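Long-range contacts in polyketide synthase PksL (Bacillus subtilis, PDB 5E1V), which probably dehydrates beta-hydroxyacyl intermediates during bacillaene assembly, through the monomeric double-hotdog dehydratase domain of a trans-AT synthase split module: residues L9-K14 and I71-Q76; I37-F42 and S50-R55; Q61-E66 and K104-A109; V169-S174 and D194-G199; T235-S240 and V251-F256. All blocks are in the same frame, centred on the assembly; numbering follows the deposited sequence.

Contact 1: residues L9-K14 and I71-Q76; sequences LTLSLK and IVLNIQ
Four backbone hydrogen bonds stitch L9-L11 to I71-L73 as an antiparallel ladder. L9 and L73 exchange two, L9 N to L73 O at 2.8 Å and L73 N to L9 O at 2.8 Å, the latter running almost along the C=O axis of L9. L11 and I71 repeat the exchange: I71 N meets L11 O at 2.7 Å and nearly straight (173°), while L11 N comes in 25° above the carbonyl plane of I71. T10 faces V72 between them as a non-hydrogen-bonded pair. In the double hotdog this is the N-terminal edge, strand 4-11 being outermost, beside strand 70-81. On the face bearing L9, L11, L73 and I75 the side chains cross obliquely: L11 CD1 lies 3.8 Å from L73 CD2, L9 CD1 4.0 Å from I75 CD1. L73 gets there with CG anti to its backbone N (chi1 -170°), whereas L9 and L11 keep CG beside N. Farther out, I37 of helix 34-44 touches both L9 and I75, and L63 packs on L11 and L73.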
# COMPACT_ATOMS: atom_id res chain seq x y z
N LEU A 9 6.46 -7.91 15.06
CA LEU A 9 5.08 -8.11 14.67
C LEU A 9 4.86 -9.63 14.52
O LEU A 9 5.76 -10.32 14.06
CB LEU A 9 4.79 -7.43 13.32
CG LEU A 9 4.88 -5.92 13.21
CD1 LEU A 9 4.22 -5.42 11.90
CD2 LEU A 9 4.20 -5.21 14.37
N THR A 10 3.69 -10.13 14.94
CA THR A 10 3.38 -11.55 14.70
C THR A 10 2.31 -11.64 13.64
O THR A 10 1.18 -11.20 13.81
CB THR A 10 3.03 -12.31 15.98
OG1 THR A 10 1.76 -11.84 16.46
CG2 THR A 10 4.10 -12.09 17.01
N LEU A 11 2.71 -12.15 12.49
CA LEU A 11 1.85 -12.08 11.31
C LEU A 11 1.42 -13.51 10.97
O LEU A 11 2.27 -14.43 10.86
CB LEU A 11 2.61 -11.48 10.18
CG LEU A 11 3.00 -10.02 10.48
CD1 LEU A 11 3.94 -9.54 9.39
CD2 LEU A 11 1.78 -9.17 10.54
N SER A 12 0.10 -13.66 10.84
CA SER A 12 -0.53 -15.00 10.67
C SER A 12 -1.91 -14.75 9.99
O SER A 12 -2.27 -13.61 9.71
CB SER A 12 -0.68 -15.66 12.03
OG SER A 12 -1.80 -15.13 12.71
N LEU A 13 -2.69 -15.81 9.75
CA LEU A 13 -4.06 -15.69 9.30
C LEU A 13 -5.03 -15.02 10.28
O LEU A 13 -6.15 -14.71 9.94
CB LEU A 13 -4.59 -17.12 8.91
CG LEU A 13 -4.29 -17.55 7.47
CD1 LEU A 13 -2.82 -17.59 7.09
CD2 LEU A 13 -4.91 -18.97 7.24
N LYS A 14 -4.58 -14.74 11.48
CA LYS A 14 -5.38 -13.98 12.44
C LYS A 14 -5.41 -12.50 12.08
O LYS A 14 -6.27 -11.81 12.53
CB LYS A 14 -4.79 -14.09 13.85
CG LYS A 14 -5.00 -15.50 14.42
CD LYS A 14 -5.43 -15.50 15.87
CE LYS A 14 -5.98 -16.85 16.31
NZ LYS A 14 -4.92 -17.87 16.41
N ILE A 71 4.58 -15.73 11.16
CA ILE A 71 5.82 -15.12 10.79
C ILE A 71 6.12 -14.03 11.85
O ILE A 71 5.38 -13.06 12.03
CB ILE A 71 5.87 -14.56 9.34
CG1 ILE A 71 6.06 -15.64 8.25
CG2 ILE A 71 7.05 -13.56 9.20
CD1 ILE A 71 5.23 -16.88 8.36
N VAL A 72 7.23 -14.20 12.55
CA VAL A 72 7.62 -13.25 13.55
C VAL A 72 8.55 -12.28 12.86
O VAL A 72 9.67 -12.65 12.51
CB VAL A 72 8.28 -13.94 14.72
CG1 VAL A 72 8.71 -12.89 15.73
CG2 VAL A 72 7.30 -14.97 15.33
N LEU A 73 8.06 -11.07 12.59
CA LEU A 73 8.74 -10.08 11.77
C LEU A 73 9.40 -9.03 12.67
O LEU A 73 8.73 -8.29 13.39
CB LEU A 73 7.77 -9.44 10.75
CG LEU A 73 8.34 -8.53 9.62
CD1 LEU A 73 9.15 -9.32 8.61
CD2 LEU A 73 7.27 -7.76 8.82
N ASN A 74 10.72 -8.97 12.59
CA ASN A 74 11.51 -8.06 13.36
C ASN A 74 11.80 -6.89 12.48
O ASN A 74 12.37 -7.08 11.38
CB ASN A 74 12.77 -8.80 13.78
CG ASN A 74 12.63 -9.42 15.15
OD1 ASN A 74 11.58 -9.34 15.78
ND2 ASN A 74 13.71 -9.99 15.64
N ILE A 75 11.30 -5.70 12.87
CA ILE A 75 11.58 -4.45 12.13
C ILE A 75 12.60 -3.64 12.93
O ILE A 75 12.32 -3.28 14.06
CB ILE A 75 10.32 -3.67 11.78
CG1 ILE A 75 9.38 -4.58 11.00
CG2 ILE A 75 10.57 -2.46 10.90
CD1 ILE A 75 7.98 -4.15 11.11
N GLN A 76 13.79 -3.43 12.36
CA GLN A 76 14.79 -2.55 13.02
C GLN A 76 15.00 -1.27 12.17
O GLN A 76 15.18 -1.36 10.92
CB GLN A 76 16.10 -3.26 13.15
CG GLN A 76 15.99 -4.57 13.88
CD GLN A 76 17.35 -5.07 14.35
OE1 GLN A 76 18.30 -4.30 14.49
NE2 GLN A 76 17.43 -6.36 14.60

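Contact 2: residues I37-F42 and S50-R55; sequences IIYQIF and SELQLR
The Y39 ring reaches from the helix to two leucines of the incoming segment, both on the same side of its plane: L52 CB lies 4.0 Å from Y39 CE2, and L54 CB 4.1 Å from Y39 CE1. Y39 and L52 slide past each other in opposite directions, whereas L54 crosses the ring obliquely. On Y39, CG is anti to the carbonyl carbon (chi1 -87°), which carries the hydroxyl out to the far backbone, where a water lies 3.1 Å from Y39 OH and donates to L52 O at 2.5 Å. A phenylalanine here, without the hydroxyl, would probably leave L52 O without its water link to the helix. From neighbouring helix positions, F42 CB sits 3.8 Å from L52 CD1, and I38 CD1 meets L54 CD1 at 3.9 Å with the two side chains crossing at about a right angle. This is the hotdog helix, 34-44, packed on the sheet that curls round it: M107 and M111 of strand 104-112 lie against I38, F188 stacks edge-to-face on Y39, W85 does so on F42, and strand 53-59 continues from L54 between strands 104-112 and 215-225.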
# COMPACT_ATOMS: atom_id res chain seq x y z
N ILE A 37 2.62 -0.09 8.60
CA ILE A 37 3.53 -0.72 9.51
C ILE A 37 4.65 0.26 9.97
O ILE A 37 4.83 0.52 11.18
CB ILE A 37 4.05 -2.06 8.96
CG1 ILE A 37 2.95 -3.12 8.99
CG2 ILE A 37 5.30 -2.49 9.71
CD1 ILE A 37 3.15 -4.23 8.02
N ILE A 38 5.34 0.84 8.99
CA ILE A 38 6.48 1.65 9.30
C ILE A 38 6.12 2.96 10.02
O ILE A 38 6.71 3.27 11.04
CB ILE A 38 7.32 1.93 8.05
CG1 ILE A 38 7.89 0.62 7.52
CG2 ILE A 38 8.54 2.80 8.44
CD1 ILE A 38 8.41 0.78 6.11
N TYR A 39 5.04 3.64 9.58
CA TYR A 39 4.67 4.93 10.17
C TYR A 39 4.13 4.69 11.59
O TYR A 39 4.35 5.57 12.46
CB TYR A 39 3.63 5.66 9.30
CG TYR A 39 4.24 6.51 8.19
CD1 TYR A 39 4.51 6.01 6.94
CD2 TYR A 39 4.64 7.83 8.45
CE1 TYR A 39 5.16 6.77 5.98
CE2 TYR A 39 5.21 8.58 7.46
CZ TYR A 39 5.47 8.02 6.22
OH TYR A 39 6.04 8.81 5.23
N GLN A 40 3.48 3.53 11.83
CA GLN A 40 3.07 3.19 13.24
C GLN A 40 4.24 3.16 14.20
O GLN A 40 4.09 3.60 15.34
CB GLN A 40 2.30 1.87 13.35
CG GLN A 40 1.01 1.94 12.60
CD GLN A 40 -0.23 2.25 13.39
OE1 GLN A 40 -0.18 2.55 14.60
NE2 GLN A 40 -1.38 1.99 12.75
N ILE A 41 5.34 2.53 13.78
CA ILE A 41 6.52 2.39 14.54
C ILE A 41 7.10 3.78 14.93
O ILE A 41 7.43 4.06 16.09
CB ILE A 41 7.55 1.55 13.78
CG1 ILE A 41 7.06 0.08 13.76
CG2 ILE A 41 8.89 1.57 14.49
CD1 ILE A 41 7.75 -0.69 12.71
N PHE A 42 7.25 4.64 13.95
CA PHE A 42 7.82 5.99 14.26
C PHE A 42 6.89 6.82 15.10
O PHE A 42 7.35 7.62 15.96
CB PHE A 42 8.10 6.64 12.95
CG PHE A 42 9.44 6.18 12.37
CD1 PHE A 42 10.61 6.82 12.71
CD2 PHE A 42 9.51 5.05 11.56
CE1 PHE A 42 11.79 6.39 12.14
CE2 PHE A 42 10.70 4.56 11.09
CZ PHE A 42 11.84 5.24 11.38
N SER A 50 3.82 13.88 9.26
CA SER A 50 4.24 15.03 8.44
C SER A 50 5.77 15.35 8.59
O SER A 50 6.38 16.00 7.74
CB SER A 50 3.34 16.21 8.74
OG SER A 50 3.69 16.71 10.02
N GLU A 51 6.41 14.79 9.61
CA GLU A 51 7.86 14.96 9.81
C GLU A 51 8.75 14.12 8.94
O GLU A 51 9.94 14.32 8.93
CB GLU A 51 8.23 14.58 11.24
CG GLU A 51 7.54 15.40 12.30
CD GLU A 51 8.01 14.95 13.66
OE1 GLU A 51 9.24 14.90 13.85
OE2 GLU A 51 7.15 14.63 14.50
N LEU A 52 8.18 13.11 8.28
CA LEU A 52 8.94 12.01 7.77
C LEU A 52 8.72 11.96 6.25
O LEU A 52 7.75 12.60 5.70
CB LEU A 52 8.43 10.73 8.41
CG LEU A 52 8.34 10.75 9.92
CD1 LEU A 52 7.73 9.46 10.48
CD2 LEU A 52 9.73 10.97 10.46
N GLN A 53 9.69 11.37 5.56
CA GLN A 53 9.50 10.89 4.20
C GLN A 53 10.09 9.50 4.14
O GLN A 53 11.25 9.34 4.43
CB GLN A 53 10.24 11.75 3.15
CG GLN A 53 10.06 11.17 1.76
CD GLN A 53 10.99 11.85 0.72
OE1 GLN A 53 11.94 12.52 1.08
NE2 GLN A 53 10.73 11.61 -0.54
N LEU A 54 9.28 8.53 3.71
CA LEU A 54 9.70 7.15 3.52
C LEU A 54 10.31 7.13 2.10
O LEU A 54 9.75 7.72 1.17
CB LEU A 54 8.47 6.26 3.55
CG LEU A 54 8.78 4.73 3.43
CD1 LEU A 54 9.61 4.14 4.55
CD2 LEU A 54 7.42 4.02 3.38
N ARG A 55 11.49 6.55 2.01
CA ARG A 55 12.14 6.44 0.71
C ARG A 55 12.74 5.10 0.39
O ARG A 55 13.22 4.43 1.28
CB ARG A 55 13.28 7.48 0.57
CG ARG A 55 12.88 8.95 0.65
CD ARG A 55 14.12 9.83 0.55
NE ARG A 55 14.50 10.09 -0.84
CZ ARG A 55 15.49 10.91 -1.20
NH1 ARG A 55 16.22 11.54 -0.27
NH2 ARG A 55 15.74 11.11 -2.49
O HOH W 1 5.35 11.84 5.36

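Contact 3: residues Q61-E66 and K104-A109; sequences QPLTAE and KLYMKA
The backbones approach most closely where Q61 CA passes 5.4 Å from Y106 CA, beside a classic beta bulge in which Y106 and M107 both face A89 of the neighbouring strand 84-94. Q61 CG takes the crowded position between backbone N and carbonyl carbon (chi1 62°), the chain runs on extended, and NE2 donates to L105 O at 2.7 Å. The donor stands 37° above the carbonyl plane, although L105 O lies in the plane of the Q61 amide. At the other end of that amide, OE1 rests 3.6 Å from K104 CD, where the two chains cross at about a right angle.

The Y106 ring is the other half of the contact. L63 CD1 stands over the centre of one face, 4.2 Å from the ring centroid and only 8° off the normal, a CH-pi contact. The carbonyls of Q61 and P62 lie at the ring edge, in its plane, with P62 O 3.5 Å from Y106 CE1. A water bridges the tip to the backbone, 2.6 Å from Y106 OH and accepting from T64 N at 3.0 Å.

L63 also pairs through its backbone with L29 of strand 26-29, in the small second sheet. I71 and L73 of strand 70-81 touch the ring on the side of L63, Y34 of helix 34-44 touches Y106 and L63, and strand 104-112 runs between strands 84-94 and 53-59.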
# COMPACT_ATOMS: atom_id res chain seq x y z
N GLN A 61 10.65 -10.32 -1.07
CA GLN A 61 9.78 -11.42 -1.28
C GLN A 61 8.45 -11.18 -0.58
O GLN A 61 8.42 -10.46 0.35
CB GLN A 61 10.40 -12.75 -0.77
CG GLN A 61 10.69 -12.83 0.70
CD GLN A 61 11.72 -13.90 1.05
OE1 GLN A 61 11.45 -15.09 0.92
NE2 GLN A 61 12.86 -13.49 1.53
N PRO A 62 7.38 -11.86 -1.03
CA PRO A 62 6.08 -11.75 -0.35
C PRO A 62 6.06 -12.38 1.01
O PRO A 62 6.75 -13.39 1.26
CB PRO A 62 5.10 -12.41 -1.34
CG PRO A 62 5.82 -12.42 -2.64
CD PRO A 62 7.26 -12.61 -2.29
N LEU A 63 5.32 -11.74 1.91
CA LEU A 63 5.18 -12.20 3.26
C LEU A 63 3.91 -13.06 3.28
O LEU A 63 2.80 -12.55 3.19
CB LEU A 63 5.08 -11.05 4.22
CG LEU A 63 5.25 -11.52 5.68
CD1 LEU A 63 5.95 -10.48 6.44
CD2 LEU A 63 3.94 -12.01 6.29
N THR A 64 4.11 -14.36 3.33
CA THR A 64 3.01 -15.29 3.13
C THR A 64 2.84 -16.10 4.39
O THR A 64 3.80 -16.31 5.11
CB THR A 64 3.27 -16.28 1.97
OG1 THR A 64 4.32 -17.17 2.33
CG2 THR A 64 3.65 -15.57 0.71
N ALA A 65 1.63 -16.55 4.66
CA ALA A 65 1.42 -17.46 5.80
C ALA A 65 0.42 -18.50 5.39
O ALA A 65 -0.51 -18.22 4.63
CB ALA A 65 0.92 -16.71 7.02
N GLU A 66 0.63 -19.73 5.83
CA GLU A 66 -0.48 -20.66 5.65
C GLU A 66 -0.84 -21.38 6.95
O GLU A 66 -0.03 -21.49 7.90
CB GLU A 66 -0.18 -21.65 4.52
CG GLU A 66 0.94 -22.59 4.91
CD GLU A 66 1.13 -23.75 3.94
OE1 GLU A 66 0.37 -23.90 2.97
OE2 GLU A 66 2.09 -24.50 4.18
N LYS A 104 14.52 -14.73 7.03
CA LYS A 104 14.38 -14.25 5.66
C LYS A 104 14.16 -12.74 5.62
O LYS A 104 13.41 -12.17 6.48
CB LYS A 104 13.16 -14.86 4.98
CG LYS A 104 13.24 -16.35 4.76
CD LYS A 104 11.99 -16.82 4.02
CE LYS A 104 11.87 -18.34 4.06
NZ LYS A 104 11.03 -18.80 2.90
N LEU A 105 14.86 -12.11 4.67
CA LEU A 105 14.66 -10.69 4.36
C LEU A 105 13.39 -10.43 3.54
O LEU A 105 13.13 -10.96 2.42
CB LEU A 105 15.90 -10.06 3.68
CG LEU A 105 15.80 -8.55 3.46
CD1 LEU A 105 15.90 -7.74 4.72
CD2 LEU A 105 16.81 -8.07 2.44
N TYR A 106 12.51 -9.61 4.13
CA TYR A 106 11.33 -9.22 3.43
C TYR A 106 11.35 -7.83 2.80
O TYR A 106 10.76 -7.65 1.72
CB TYR A 106 10.12 -9.37 4.40
CG TYR A 106 9.81 -10.84 4.70
CD1 TYR A 106 9.04 -11.59 3.80
CD2 TYR A 106 10.20 -11.43 5.86
CE1 TYR A 106 8.74 -12.91 4.07
CE2 TYR A 106 9.89 -12.75 6.14
CZ TYR A 106 9.15 -13.46 5.24
OH TYR A 106 8.79 -14.77 5.51
N MET A 107 11.86 -6.83 3.50
CA MET A 107 11.72 -5.42 3.04
C MET A 107 12.91 -4.65 3.63
O MET A 107 13.33 -4.88 4.75
CB MET A 107 10.34 -4.87 3.59
CG MET A 107 10.07 -3.43 3.28
SD MET A 107 10.74 -2.41 4.54
CE MET A 107 9.63 -2.67 5.97
N LYS A 108 13.37 -3.62 2.95
CA LYS A 108 14.22 -2.60 3.53
C LYS A 108 13.74 -1.24 2.99
O LYS A 108 13.09 -1.19 1.97
CB LYS A 108 15.62 -2.77 2.94
CG LYS A 108 16.38 -3.97 3.44
CD LYS A 108 17.68 -4.16 2.58
CE LYS A 108 18.78 -3.37 3.22
NZ LYS A 108 20.01 -3.37 2.35
N ALA A 109 14.11 -0.16 3.66
CA ALA A 109 13.68 1.14 3.32
C ALA A 109 14.50 2.15 4.09
O ALA A 109 15.18 1.83 5.05
CB ALA A 109 12.18 1.31 3.70
O HOH W 2 6.64 -15.70 4.28

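Contact 4: residues V169-S174 and D194-G199; sequences VLLELS and DGSGVG
In this second hotdog of the chain, the central helix 190-203 lies on the strand 168-174, and two leucines and a serine make most of the join. Strand and helix axes come within 9.1 Å at 148°, so they run roughly antiparallel.

L171 has the largest buried area. Its CG is anti to the carbonyl carbon (chi1 -41°), which drives CD1 into the helix backbone, 3.3 Å from S196 O and 3.6 Å from G199 CA. The approach depends on the bare backbone of that glycine: a beta carbon built on G199 would fall 2.2 Å from L171 CD1, a clash. G195, one turn earlier, also presents bare backbone, its carbonyl carbon facing L173 CD1, but without the clash.

L173 turns its CD1 methyl to the G195-S196 part of the helix, 3.6 Å from S196 N. S196 lies between the two leucines, with CB near CD1 of both. Its hydroxyl is hydrogen-bonded to T235 OG1 on the neighbouring strand 232-245 and to L192 O one turn back in its own helix. With OG held in that way, the packing against it is tight, L173 CD1 standing 3.1 Å from S196 OG.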
# COMPACT_ATOMS: atom_id res chain seq x y z
N VAL A 169 -7.23 8.73 -13.98
CA VAL A 169 -8.36 8.13 -13.28
C VAL A 169 -8.41 8.79 -11.92
O VAL A 169 -7.35 9.25 -11.43
CB VAL A 169 -8.13 6.60 -13.27
CG1 VAL A 169 -7.81 6.07 -11.87
CG2 VAL A 169 -9.24 5.84 -13.98
N LEU A 170 -9.61 8.88 -11.36
CA LEU A 170 -9.83 9.28 -9.97
C LEU A 170 -10.57 8.18 -9.23
O LEU A 170 -11.66 7.75 -9.66
CB LEU A 170 -10.66 10.55 -9.83
CG LEU A 170 -10.82 11.02 -8.36
CD1 LEU A 170 -9.49 11.53 -7.82
CD2 LEU A 170 -11.91 12.09 -8.15
N LEU A 171 -9.99 7.72 -8.10
CA LEU A 171 -10.54 6.57 -7.32
C LEU A 171 -11.20 7.11 -6.11
O LEU A 171 -10.57 7.84 -5.35
CB LEU A 171 -9.40 5.61 -6.84
CG LEU A 171 -8.31 5.32 -7.86
CD1 LEU A 171 -7.25 4.36 -7.31
CD2 LEU A 171 -8.99 4.70 -9.09
N GLU A 172 -12.48 6.78 -5.91
CA GLU A 172 -13.26 7.23 -4.78
C GLU A 172 -13.38 6.01 -3.91
O GLU A 172 -14.14 5.11 -4.23
CB GLU A 172 -14.68 7.69 -5.22
CG GLU A 172 -15.63 8.08 -4.10
CD GLU A 172 -17.06 8.46 -4.57
OE1 GLU A 172 -17.41 8.28 -5.75
OE2 GLU A 172 -17.81 8.90 -3.70
N LEU A 173 -12.57 5.98 -2.84
CA LEU A 173 -12.30 4.80 -2.04
C LEU A 173 -12.80 5.01 -0.64
O LEU A 173 -12.62 6.07 -0.09
CB LEU A 173 -10.77 4.57 -1.99
CG LEU A 173 -10.22 4.04 -3.30
CD1 LEU A 173 -8.69 4.03 -3.31
CD2 LEU A 173 -10.80 2.69 -3.69
N SER A 174 -13.39 4.00 -0.02
CA SER A 174 -13.69 4.05 1.42
C SER A 174 -13.65 2.60 2.01
O SER A 174 -13.68 1.66 1.29
CB SER A 174 -15.02 4.83 1.74
OG SER A 174 -16.17 4.10 1.32
N ASP A 194 -3.96 -0.33 -0.72
CA ASP A 194 -4.05 -1.42 -1.67
C ASP A 194 -5.12 -1.15 -2.76
O ASP A 194 -4.91 -1.40 -3.96
CB ASP A 194 -4.19 -2.78 -0.96
CG ASP A 194 -4.18 -3.91 -1.92
OD1 ASP A 194 -3.07 -4.28 -2.44
OD2 ASP A 194 -5.31 -4.38 -2.22
N GLY A 195 -6.28 -0.69 -2.33
CA GLY A 195 -7.39 -0.35 -3.26
C GLY A 195 -6.95 0.66 -4.31
O GLY A 195 -7.38 0.61 -5.47
N SER A 196 -6.08 1.58 -3.91
CA SER A 196 -5.54 2.57 -4.82
C SER A 196 -4.61 1.94 -5.89
O SER A 196 -4.68 2.38 -7.06
CB SER A 196 -4.81 3.67 -4.06
OG SER A 196 -5.67 4.46 -3.20
N GLY A 197 -3.79 0.94 -5.45
CA GLY A 197 -2.99 0.04 -6.30
C GLY A 197 -3.86 -0.74 -7.27
O GLY A 197 -3.52 -0.85 -8.45
N VAL A 198 -5.00 -1.20 -6.80
CA VAL A 198 -5.96 -1.93 -7.68
C VAL A 198 -6.55 -0.95 -8.76
O VAL A 198 -6.63 -1.31 -9.95
CB VAL A 198 -7.02 -2.64 -6.86
CG1 VAL A 198 -8.10 -3.26 -7.73
CG2 VAL A 198 -6.36 -3.78 -6.09
N GLY A 199 -6.88 0.27 -8.34
CA GLY A 199 -7.30 1.31 -9.28
C GLY A 199 -6.25 1.64 -10.33
O GLY A 199 -6.52 1.63 -11.54

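Contact 5: residues T235-S240 and V251-F256; sequences TRIKRS and VTLEFF
E254 carries this contact, and its side chain can be followed outward across the antiparallel hairpin of strands 232-245 and 248-256. Its backbone is paired with R236, R236 N to E254 O at 2.9 Å and E254 N to R236 O at 3.0 Å. E254 CB, 3.6 Å from R236 O, and then CG pass over that carbonyl. E254 CG is anti to its own carbonyl carbon (chi1 -60°), so the chain runs alongside R236. At the tip the carboxylate is gripped side-on by the guanidinium: R236 NH2 reaches E254 OE1 at 3.0 Å and R236 NE reaches E254 OE2 at 3.2 Å. The planes are 52° apart, so the nitrogens come from above the carboxylate plane. K238 NZ adds a salt bridge to E254 OE2 at 2.6 Å, and a water donates to the same oxygen at 2.8 Å while accepting from K238 N.

F256 CZ lies 4.0 Å over one face of the R236 guanidinium, with K238 CE over the opposite face, both toward the rim. On the other face of the hairpin, I237 CG1 packs on L253 CD2. An alanine in place of E254 would probably leave R236 and K238 crowded together without the charge that now joins them.

E254 OE1 pairs with K262 NZ, and R236 NH2 with E121 OE2. So many donors round a buried carboxylate would probably keep E254 ionised.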
# COMPACT_ATOMS: atom_id res chain seq x y z
N THR A 235 -8.14 9.11 -4.64
CA THR A 235 -6.82 8.88 -5.27
C THR A 235 -6.78 9.17 -6.77
O THR A 235 -7.50 8.54 -7.59
CB THR A 235 -6.33 7.44 -5.10
OG1 THR A 235 -6.36 7.12 -3.71
CG2 THR A 235 -4.93 7.28 -5.70
N ARG A 236 -5.84 10.02 -7.16
CA ARG A 236 -5.71 10.33 -8.57
C ARG A 236 -4.47 9.68 -9.09
O ARG A 236 -3.42 9.69 -8.44
CB ARG A 236 -5.60 11.83 -8.79
CG ARG A 236 -5.42 12.16 -10.28
CD ARG A 236 -5.28 13.63 -10.52
NE ARG A 236 -4.06 14.18 -9.96
CZ ARG A 236 -3.92 15.48 -9.71
NH1 ARG A 236 -4.89 16.32 -10.05
NH2 ARG A 236 -2.81 15.95 -9.19
N ILE A 237 -4.60 9.09 -10.27
CA ILE A 237 -3.50 8.54 -10.95
C ILE A 237 -3.53 9.18 -12.34
O ILE A 237 -4.53 9.03 -13.06
CB ILE A 237 -3.62 7.01 -11.06
CG1 ILE A 237 -3.75 6.42 -9.63
CG2 ILE A 237 -2.40 6.46 -11.79
CD1 ILE A 237 -4.57 5.19 -9.52
N LYS A 238 -2.45 9.85 -12.68
CA LYS A 238 -2.31 10.49 -13.99
C LYS A 238 -1.69 9.55 -14.99
O LYS A 238 -0.68 8.84 -14.72
CB LYS A 238 -1.46 11.76 -13.88
CG LYS A 238 -1.99 12.87 -12.98
CD LYS A 238 -1.18 14.15 -13.27
CE LYS A 238 -1.18 15.16 -12.14
NZ LYS A 238 -0.33 14.74 -10.97
N ARG A 239 -2.26 9.52 -16.21
CA ARG A 239 -1.71 8.61 -17.23
C ARG A 239 -0.23 8.90 -17.47
O ARG A 239 0.56 7.98 -17.75
CB ARG A 239 -2.51 8.72 -18.58
CG ARG A 239 -2.23 7.60 -19.57
CD ARG A 239 -3.01 7.82 -20.86
NE ARG A 239 -4.43 8.00 -20.63
CZ ARG A 239 -5.29 7.04 -20.30
NH1 ARG A 239 -4.90 5.77 -20.14
NH2 ARG A 239 -6.57 7.35 -20.10
N SER A 240 0.16 10.16 -17.34
CA SER A 240 1.56 10.55 -17.59
C SER A 240 2.55 9.90 -16.61
O SER A 240 3.75 9.83 -16.91
CB SER A 240 1.73 12.07 -17.56
OG SER A 240 1.34 12.61 -16.32
N VAL A 251 3.65 3.53 -11.37
CA VAL A 251 2.56 4.45 -11.26
C VAL A 251 2.88 5.41 -10.11
O VAL A 251 3.71 5.11 -9.28
CB VAL A 251 1.23 3.78 -10.91
CG1 VAL A 251 0.83 2.81 -12.00
CG2 VAL A 251 1.36 2.98 -9.61
N THR A 252 2.20 6.55 -10.06
CA THR A 252 2.38 7.50 -8.98
C THR A 252 0.96 7.72 -8.45
O THR A 252 0.05 8.05 -9.19
CB THR A 252 3.12 8.82 -9.38
OG1 THR A 252 4.54 8.61 -9.43
CG2 THR A 252 2.89 9.87 -8.26
N LEU A 253 0.78 7.48 -7.14
CA LEU A 253 -0.53 7.58 -6.50
C LEU A 253 -0.64 8.87 -5.71
O LEU A 253 0.19 9.14 -4.86
CB LEU A 253 -0.76 6.34 -5.53
CG LEU A 253 -0.71 4.91 -6.06
CD1 LEU A 253 -0.92 3.82 -4.96
CD2 LEU A 253 -1.62 4.70 -7.29
N GLU A 254 -1.67 9.69 -5.97
CA GLU A 254 -1.79 10.98 -5.29
C GLU A 254 -3.01 10.92 -4.40
O GLU A 254 -4.08 10.68 -4.91
CB GLU A 254 -1.89 12.12 -6.31
CG GLU A 254 -0.68 12.18 -7.20
CD GLU A 254 -0.82 13.27 -8.23
OE1 GLU A 254 -0.58 14.46 -7.87
OE2 GLU A 254 -1.23 12.89 -9.36
N PHE A 255 -2.87 11.14 -3.11
CA PHE A 255 -3.97 11.03 -2.20
C PHE A 255 -4.57 12.37 -1.78
O PHE A 255 -3.89 13.26 -1.32
CB PHE A 255 -3.62 10.17 -1.00
CG PHE A 255 -3.08 8.83 -1.39
CD1 PHE A 255 -1.70 8.66 -1.62
CD2 PHE A 255 -3.89 7.74 -1.47
CE1 PHE A 255 -1.18 7.43 -1.94
CE2 PHE A 255 -3.36 6.51 -1.83
CZ PHE A 255 -2.02 6.35 -2.03
N PHE A 256 -5.90 12.45 -1.89
CA PHE A 256 -6.66 13.61 -1.47
C PHE A 256 -7.76 13.31 -0.44
O PHE A 256 -8.45 12.28 -0.54
CB PHE A 256 -7.34 14.21 -2.72
CG PHE A 256 -6.38 14.69 -3.74
CD1 PHE A 256 -5.88 13.84 -4.68
CD2 PHE A 256 -6.00 16.01 -3.79
CE1 PHE A 256 -4.98 14.26 -5.62
CE2 PHE A 256 -5.12 16.46 -4.74
CZ PHE A 256 -4.61 15.57 -5.67
O HOH W 3 -0.51 10.47 -10.57

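How the contacts relate
Contacts 1, 2 and 3 belong to the first hotdog, contacts 4 and 5 to the second, joined where strand 53-59 neighbours strand 215-225. Contact 1 packs on contact 2 through helix 34-44 and on contact 3 through L11 and L63; contacts 2 and 3 meet at I38 and M107. Along the chain, contact 2 falls within the span of contact 1, whose segments alternate with those of contact 3. Contacts 4 and 5 follow, centres about 9 Å apart, linked by a hydrogen bond between T235 OG1 and S196 OG. Contacts 1 and 5, about 30 Å between centres, lie on opposite sides of the chain's centre. Each hotdog thus packs its own helix within a single chain.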